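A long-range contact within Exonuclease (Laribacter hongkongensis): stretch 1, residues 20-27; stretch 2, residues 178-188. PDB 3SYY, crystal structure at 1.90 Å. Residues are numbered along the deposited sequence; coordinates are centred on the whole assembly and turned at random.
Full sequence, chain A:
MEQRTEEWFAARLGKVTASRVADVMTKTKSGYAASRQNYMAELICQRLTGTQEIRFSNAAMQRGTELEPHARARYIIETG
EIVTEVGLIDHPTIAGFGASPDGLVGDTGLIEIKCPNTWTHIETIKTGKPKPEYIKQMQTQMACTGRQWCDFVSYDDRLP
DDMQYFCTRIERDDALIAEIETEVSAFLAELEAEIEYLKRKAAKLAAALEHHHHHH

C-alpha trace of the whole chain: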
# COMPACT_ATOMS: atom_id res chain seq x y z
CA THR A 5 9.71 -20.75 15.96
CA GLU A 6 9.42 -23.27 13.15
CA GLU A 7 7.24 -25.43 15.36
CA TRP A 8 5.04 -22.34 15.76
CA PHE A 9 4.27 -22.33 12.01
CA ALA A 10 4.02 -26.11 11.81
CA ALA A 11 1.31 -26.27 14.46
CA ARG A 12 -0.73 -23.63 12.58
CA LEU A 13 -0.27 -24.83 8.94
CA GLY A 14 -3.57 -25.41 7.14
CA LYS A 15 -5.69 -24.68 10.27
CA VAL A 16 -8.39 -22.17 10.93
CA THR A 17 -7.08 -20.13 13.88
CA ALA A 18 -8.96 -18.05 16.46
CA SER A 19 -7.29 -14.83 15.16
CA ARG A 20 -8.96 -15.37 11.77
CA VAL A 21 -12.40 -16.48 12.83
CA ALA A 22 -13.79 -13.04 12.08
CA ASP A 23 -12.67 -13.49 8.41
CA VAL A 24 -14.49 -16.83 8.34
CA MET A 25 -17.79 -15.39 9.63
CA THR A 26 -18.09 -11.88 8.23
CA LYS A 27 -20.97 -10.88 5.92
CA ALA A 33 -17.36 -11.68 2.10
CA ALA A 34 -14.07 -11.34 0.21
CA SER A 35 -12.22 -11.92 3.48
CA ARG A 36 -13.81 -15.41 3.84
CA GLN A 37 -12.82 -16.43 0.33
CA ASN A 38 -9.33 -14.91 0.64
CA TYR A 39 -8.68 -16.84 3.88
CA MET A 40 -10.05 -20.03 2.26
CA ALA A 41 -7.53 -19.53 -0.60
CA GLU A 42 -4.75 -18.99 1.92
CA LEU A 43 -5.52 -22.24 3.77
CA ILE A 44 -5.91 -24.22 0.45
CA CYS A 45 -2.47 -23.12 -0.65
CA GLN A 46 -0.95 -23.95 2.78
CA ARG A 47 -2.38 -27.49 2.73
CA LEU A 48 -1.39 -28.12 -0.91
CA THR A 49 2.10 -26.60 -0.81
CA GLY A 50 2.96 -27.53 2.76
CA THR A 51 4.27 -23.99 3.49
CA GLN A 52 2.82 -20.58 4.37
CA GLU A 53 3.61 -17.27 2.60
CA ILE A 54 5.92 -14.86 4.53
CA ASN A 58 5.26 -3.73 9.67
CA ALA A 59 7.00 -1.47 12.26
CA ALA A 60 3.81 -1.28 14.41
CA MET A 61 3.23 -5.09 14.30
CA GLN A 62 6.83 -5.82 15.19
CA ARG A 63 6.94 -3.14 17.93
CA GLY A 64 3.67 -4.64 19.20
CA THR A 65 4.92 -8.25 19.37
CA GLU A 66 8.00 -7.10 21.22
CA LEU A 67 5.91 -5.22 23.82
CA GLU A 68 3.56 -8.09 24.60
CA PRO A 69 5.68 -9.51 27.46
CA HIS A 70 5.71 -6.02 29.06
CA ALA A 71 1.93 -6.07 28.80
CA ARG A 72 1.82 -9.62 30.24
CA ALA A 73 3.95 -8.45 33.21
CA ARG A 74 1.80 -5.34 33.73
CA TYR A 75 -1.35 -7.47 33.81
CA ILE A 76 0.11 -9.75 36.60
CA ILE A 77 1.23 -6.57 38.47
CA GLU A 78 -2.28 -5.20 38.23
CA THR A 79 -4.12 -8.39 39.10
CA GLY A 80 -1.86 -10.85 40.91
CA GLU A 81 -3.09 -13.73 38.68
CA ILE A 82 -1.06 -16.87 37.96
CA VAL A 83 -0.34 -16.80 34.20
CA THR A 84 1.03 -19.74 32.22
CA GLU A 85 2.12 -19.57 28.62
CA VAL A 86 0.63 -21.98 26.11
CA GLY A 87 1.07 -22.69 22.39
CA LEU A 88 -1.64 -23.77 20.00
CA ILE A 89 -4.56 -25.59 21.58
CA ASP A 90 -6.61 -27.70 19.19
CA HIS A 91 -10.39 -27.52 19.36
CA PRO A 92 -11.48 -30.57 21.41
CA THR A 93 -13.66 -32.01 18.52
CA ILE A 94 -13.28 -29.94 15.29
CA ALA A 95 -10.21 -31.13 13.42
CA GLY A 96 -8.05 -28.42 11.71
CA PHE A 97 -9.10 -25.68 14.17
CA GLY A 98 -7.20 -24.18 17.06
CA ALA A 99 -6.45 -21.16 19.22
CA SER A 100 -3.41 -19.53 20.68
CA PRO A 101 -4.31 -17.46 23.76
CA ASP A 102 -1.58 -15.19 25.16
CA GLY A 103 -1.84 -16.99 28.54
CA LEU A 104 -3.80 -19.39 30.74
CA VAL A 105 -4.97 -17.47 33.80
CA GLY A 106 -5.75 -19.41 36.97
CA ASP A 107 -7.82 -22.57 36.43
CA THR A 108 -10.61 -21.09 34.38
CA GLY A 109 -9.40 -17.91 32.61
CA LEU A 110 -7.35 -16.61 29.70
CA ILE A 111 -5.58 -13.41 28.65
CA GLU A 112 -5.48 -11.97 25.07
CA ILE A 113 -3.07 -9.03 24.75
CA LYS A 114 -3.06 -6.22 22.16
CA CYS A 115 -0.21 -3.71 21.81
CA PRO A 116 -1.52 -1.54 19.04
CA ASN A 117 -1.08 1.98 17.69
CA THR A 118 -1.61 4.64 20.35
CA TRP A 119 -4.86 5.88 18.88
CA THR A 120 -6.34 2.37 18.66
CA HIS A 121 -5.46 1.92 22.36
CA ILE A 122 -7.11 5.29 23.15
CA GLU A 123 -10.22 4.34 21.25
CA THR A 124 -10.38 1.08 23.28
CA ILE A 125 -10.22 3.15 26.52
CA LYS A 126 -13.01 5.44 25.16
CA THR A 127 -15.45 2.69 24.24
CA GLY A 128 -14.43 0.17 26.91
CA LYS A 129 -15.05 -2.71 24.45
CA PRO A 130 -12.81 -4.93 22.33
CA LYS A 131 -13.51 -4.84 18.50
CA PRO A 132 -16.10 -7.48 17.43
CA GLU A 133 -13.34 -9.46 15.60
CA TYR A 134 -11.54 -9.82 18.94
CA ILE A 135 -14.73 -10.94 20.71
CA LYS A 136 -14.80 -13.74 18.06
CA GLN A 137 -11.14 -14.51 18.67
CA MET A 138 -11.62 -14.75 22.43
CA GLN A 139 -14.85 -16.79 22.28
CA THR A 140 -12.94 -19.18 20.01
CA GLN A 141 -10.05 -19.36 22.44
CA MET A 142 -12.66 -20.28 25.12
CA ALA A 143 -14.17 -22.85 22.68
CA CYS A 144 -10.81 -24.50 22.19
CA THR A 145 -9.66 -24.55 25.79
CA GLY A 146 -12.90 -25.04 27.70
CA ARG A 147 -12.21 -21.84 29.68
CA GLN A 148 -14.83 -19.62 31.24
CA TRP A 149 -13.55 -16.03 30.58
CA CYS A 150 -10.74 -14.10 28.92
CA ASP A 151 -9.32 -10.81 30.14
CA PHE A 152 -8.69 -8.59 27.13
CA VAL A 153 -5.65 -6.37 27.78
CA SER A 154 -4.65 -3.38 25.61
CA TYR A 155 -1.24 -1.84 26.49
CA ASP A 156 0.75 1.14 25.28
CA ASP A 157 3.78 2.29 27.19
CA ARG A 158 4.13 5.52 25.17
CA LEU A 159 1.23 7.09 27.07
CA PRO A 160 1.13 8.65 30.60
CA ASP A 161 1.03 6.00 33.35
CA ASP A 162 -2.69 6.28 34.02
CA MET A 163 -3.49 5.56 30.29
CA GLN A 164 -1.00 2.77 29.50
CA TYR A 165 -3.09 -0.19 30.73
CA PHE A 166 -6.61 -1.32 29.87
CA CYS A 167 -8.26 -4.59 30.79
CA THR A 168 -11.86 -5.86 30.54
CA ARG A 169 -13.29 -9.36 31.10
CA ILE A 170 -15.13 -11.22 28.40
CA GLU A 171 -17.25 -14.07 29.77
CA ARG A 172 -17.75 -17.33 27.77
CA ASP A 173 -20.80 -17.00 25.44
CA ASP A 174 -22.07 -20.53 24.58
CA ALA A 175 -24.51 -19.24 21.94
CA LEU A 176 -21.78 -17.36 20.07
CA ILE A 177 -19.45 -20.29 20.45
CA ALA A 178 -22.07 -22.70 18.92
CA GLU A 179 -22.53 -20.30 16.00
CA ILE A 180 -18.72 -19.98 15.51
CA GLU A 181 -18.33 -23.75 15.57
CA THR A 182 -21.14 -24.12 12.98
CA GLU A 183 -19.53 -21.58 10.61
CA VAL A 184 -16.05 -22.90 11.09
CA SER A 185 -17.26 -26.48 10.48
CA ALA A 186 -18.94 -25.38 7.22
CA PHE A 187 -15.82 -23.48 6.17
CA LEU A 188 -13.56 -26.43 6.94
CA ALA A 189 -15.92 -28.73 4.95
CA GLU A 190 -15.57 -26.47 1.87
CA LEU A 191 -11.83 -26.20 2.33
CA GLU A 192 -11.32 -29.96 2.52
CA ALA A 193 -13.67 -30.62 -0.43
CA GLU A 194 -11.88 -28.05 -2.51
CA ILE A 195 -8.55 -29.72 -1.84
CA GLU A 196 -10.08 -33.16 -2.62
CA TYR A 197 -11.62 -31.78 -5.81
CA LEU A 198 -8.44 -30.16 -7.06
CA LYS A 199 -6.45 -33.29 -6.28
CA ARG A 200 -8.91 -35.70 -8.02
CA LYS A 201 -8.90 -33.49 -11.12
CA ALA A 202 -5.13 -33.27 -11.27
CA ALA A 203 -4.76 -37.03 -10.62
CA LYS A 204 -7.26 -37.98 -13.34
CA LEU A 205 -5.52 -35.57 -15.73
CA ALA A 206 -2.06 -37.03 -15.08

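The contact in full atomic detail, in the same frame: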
# COMPACT_ATOMS: atom_id res chain seq x y z
N ARG A 20 -8.40 -15.57 13.10
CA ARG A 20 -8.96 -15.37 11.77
C ARG A 20 -10.41 -15.73 11.70
O ARG A 20 -11.05 -15.69 10.63
CB ARG A 20 -8.18 -16.21 10.73
CG ARG A 20 -6.66 -15.90 10.67
CD ARG A 20 -6.39 -14.44 10.22
NE ARG A 20 -6.83 -14.13 8.85
CZ ARG A 20 -6.18 -14.49 7.73
NH1 ARG A 20 -5.03 -15.15 7.75
NH2 ARG A 20 -6.70 -14.15 6.54
N VAL A 21 -10.99 -16.08 12.85
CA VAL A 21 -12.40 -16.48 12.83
C VAL A 21 -13.29 -15.38 12.30
O VAL A 21 -14.28 -15.65 11.59
CB VAL A 21 -12.88 -17.02 14.21
CG1 VAL A 21 -14.37 -17.08 14.25
CG2 VAL A 21 -12.33 -18.39 14.41
N ALA A 22 -12.97 -14.12 12.61
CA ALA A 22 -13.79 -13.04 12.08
C ALA A 22 -13.82 -13.03 10.51
O ALA A 22 -14.84 -12.72 9.91
CB ALA A 22 -13.30 -11.67 12.60
N ASP A 23 -12.70 -13.38 9.89
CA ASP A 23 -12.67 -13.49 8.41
C ASP A 23 -13.57 -14.63 7.91
O ASP A 23 -14.23 -14.49 6.86
CB ASP A 23 -11.26 -13.67 7.95
CG ASP A 23 -10.45 -12.39 8.10
OD1 ASP A 23 -11.08 -11.33 8.18
OD2 ASP A 23 -9.22 -12.46 8.17
N VAL A 24 -13.58 -15.73 8.64
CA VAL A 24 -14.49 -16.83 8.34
C VAL A 24 -15.95 -16.37 8.34
O VAL A 24 -16.66 -16.62 7.38
CB VAL A 24 -14.27 -18.01 9.27
CG1 VAL A 24 -15.31 -19.13 9.04
CG2 VAL A 24 -12.87 -18.59 9.07
N MET A 25 -16.37 -15.63 9.37
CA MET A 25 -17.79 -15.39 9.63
C MET A 25 -18.39 -14.11 9.06
O MET A 25 -19.60 -13.93 9.12
CB MET A 25 -18.04 -15.38 11.14
CG MET A 25 -17.74 -16.69 11.78
SD MET A 25 -18.04 -16.53 13.51
CE MET A 25 -19.83 -16.34 13.56
N THR A 26 -17.58 -13.22 8.53
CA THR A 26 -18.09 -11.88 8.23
C THR A 26 -18.97 -11.86 6.98
O THR A 26 -18.75 -12.63 6.04
CB THR A 26 -16.99 -10.84 8.16
OG1 THR A 26 -17.57 -9.59 7.73
CG2 THR A 26 -15.91 -11.27 7.18
N LYS A 27 -19.98 -10.98 7.00
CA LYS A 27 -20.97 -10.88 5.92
C LYS A 27 -21.17 -9.44 5.44
O LYS A 27 -21.58 -9.21 4.29
CB LYS A 27 -22.31 -11.47 6.38
CG LYS A 27 -22.43 -12.98 6.18
CD LYS A 27 -23.01 -13.63 7.43
CE LYS A 27 -22.35 -14.98 7.69
NZ LYS A 27 -21.88 -15.13 9.12
N ALA A 178 -21.43 -21.64 19.75
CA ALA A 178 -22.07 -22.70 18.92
C ALA A 178 -22.14 -22.21 17.48
O ALA A 178 -21.88 -22.97 16.55
CB ALA A 178 -23.44 -23.06 19.47
N GLU A 179 -22.45 -20.92 17.31
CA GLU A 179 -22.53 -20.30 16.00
C GLU A 179 -21.16 -20.26 15.29
O GLU A 179 -21.08 -20.59 14.10
CB GLU A 179 -23.16 -18.92 16.15
CG GLU A 179 -23.11 -18.00 14.97
CD GLU A 179 -23.59 -16.59 15.36
OE1 GLU A 179 -24.34 -16.47 16.38
OE2 GLU A 179 -23.22 -15.61 14.66
N ILE A 180 -20.10 -19.92 16.03
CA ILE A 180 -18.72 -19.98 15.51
C ILE A 180 -18.39 -21.40 15.04
O ILE A 180 -17.85 -21.60 13.94
CB ILE A 180 -17.68 -19.56 16.59
CG1 ILE A 180 -17.79 -18.06 16.88
CG2 ILE A 180 -16.25 -19.88 16.13
CD1 ILE A 180 -16.96 -17.61 18.16
N GLU A 181 -18.70 -22.38 15.88
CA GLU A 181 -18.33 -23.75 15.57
C GLU A 181 -19.10 -24.20 14.31
O GLU A 181 -18.56 -24.89 13.50
CB GLU A 181 -18.57 -24.66 16.79
CG GLU A 181 -17.59 -24.39 17.95
CD GLU A 181 -17.84 -25.22 19.20
OE1 GLU A 181 -16.98 -25.25 20.10
OE2 GLU A 181 -18.89 -25.86 19.29
N THR A 182 -20.35 -23.78 14.16
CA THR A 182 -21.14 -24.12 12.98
C THR A 182 -20.49 -23.57 11.72
O THR A 182 -20.24 -24.32 10.75
CB THR A 182 -22.53 -23.59 13.10
OG1 THR A 182 -23.16 -24.27 14.19
CG2 THR A 182 -23.35 -23.85 11.79
N GLU A 183 -20.21 -22.26 11.75
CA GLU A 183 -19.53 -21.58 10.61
C GLU A 183 -18.19 -22.13 10.29
O GLU A 183 -17.85 -22.26 9.10
CB GLU A 183 -19.35 -20.10 10.88
CG GLU A 183 -20.65 -19.41 11.04
CD GLU A 183 -20.98 -18.50 9.89
OE1 GLU A 183 -20.34 -18.62 8.81
OE2 GLU A 183 -21.89 -17.67 10.06
N VAL A 184 -17.40 -22.41 11.32
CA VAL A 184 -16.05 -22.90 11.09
C VAL A 184 -16.08 -24.34 10.54
O VAL A 184 -15.29 -24.69 9.64
CB VAL A 184 -15.19 -22.78 12.36
CG1 VAL A 184 -13.94 -23.60 12.26
CG2 VAL A 184 -14.87 -21.27 12.64
N SER A 185 -16.98 -25.16 11.07
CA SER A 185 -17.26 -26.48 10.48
C SER A 185 -17.62 -26.42 8.99
O SER A 185 -17.07 -27.18 8.21
CB SER A 185 -18.33 -27.22 11.30
OG SER A 185 -17.72 -27.74 12.47
N ALA A 186 -18.53 -25.53 8.61
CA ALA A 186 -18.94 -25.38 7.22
C ALA A 186 -17.77 -24.93 6.35
O ALA A 186 -17.57 -25.44 5.23
CB ALA A 186 -20.05 -24.40 7.12
N PHE A 187 -17.00 -23.96 6.86
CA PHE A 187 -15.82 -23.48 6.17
C PHE A 187 -14.77 -24.56 6.01
O PHE A 187 -14.15 -24.68 4.93
CB PHE A 187 -15.27 -22.24 6.93
CG PHE A 187 -14.00 -21.67 6.37
CD1 PHE A 187 -14.04 -20.47 5.63
CD2 PHE A 187 -12.79 -22.23 6.68
CE1 PHE A 187 -12.89 -19.88 5.18
CE2 PHE A 187 -11.61 -21.66 6.23
CZ PHE A 187 -11.69 -20.45 5.45
N LEU A 188 -14.54 -25.35 7.06
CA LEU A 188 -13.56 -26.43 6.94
C LEU A 188 -14.06 -27.51 5.95
O LEU A 188 -13.26 -28.13 5.28
CB LEU A 188 -13.24 -27.06 8.30
CG LEU A 188 -12.28 -26.18 9.13
CD1 LEU A 188 -12.36 -26.52 10.68
CD2 LEU A 188 -10.86 -26.30 8.60

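The most unusual feature of this contact is a lysine that ties two segments together just beyond the end of a short helix. Lys27 NZ lies 2.7 Å from Glu183 OE2, a salt bridge that is also a hydrogen bond, and the same nitrogen donates a second hydrogen bond to the backbone of its own segment, with Lys27 NZ 2.6 Å from Met25 O. The ammonium group therefore serves at once the carboxylate of the long helix and a carbonyl near the end of the short one. Thr26 is the first residue to leave helical phi/psi, and the chain beyond it carries Lys27 with its CA-to-CB bond directed toward the partner helix. Some caution is due: the lysine side chain is poorly ordered, and three of its four chi angles lie between the usual wells, so the exact distances deserve less weight than the pairing itself.

The general principle illustrated here is that a single turn or so of helix can pack on a longer one through side chains spaced three and four residues apart. The short helix, residues 21-25, is only five residues long and crosses the helix containing 178-188 at 76°, with the axes 9.8 Å apart at closest approach. The buried surface is modest, 419 Å² summed over both sides. The backbones come nearest around Val24 and Met25, whose CA atoms lie 6.8 Å from Val184 CA and 6.5 Å from Glu183 CA, respectively.

Val24 is covered most by the opposing segment and uses both of its methyl groups. Its CG1 packs 3.8 Å from Phe187 CB and 4.2 Å from Val184 CG2, while Val24 CG2 sits over one face of the Phe187 ring, 4.0 Å from the centroid and only 7° off the ring normal. This is a nearly ideal CH-pi arrangement, the methyl resting almost centrally above the aromatic face. One turn earlier, Val21 extends the apolar surface: its CG1 lies 3.9 Å from Ile180 CG2, and Val21 CG2 is 4.2 Å from Val184 CG2. Val184 thus receives both valines on the same methyl.

Met25 shows how a flexible side chain can reach a neighbour that its CA-to-CB bond does not face. That bond points sideways, yet the m, t, p conformation brings the end of the chain nearer the long helix, placing Met25 SD 3.7 Å from Ile180 CG1 and Met25 CE 3.6 Å from Glu179 OE2. Closer to the backbone, Met25 CG contacts Glu183 CB at 3.9 Å. Glu183 consequently has two roles, offering its aliphatic portion to the methionine and its carboxylate to Lys27.

Within the short segment, Arg20 and Asp23 form a separate salt bridge, Arg20 NE to Asp23 OD2 at 3.0 Å, while neither residue touches the long helix. Polar and apolar contacts are thus interleaved along the same short stretch.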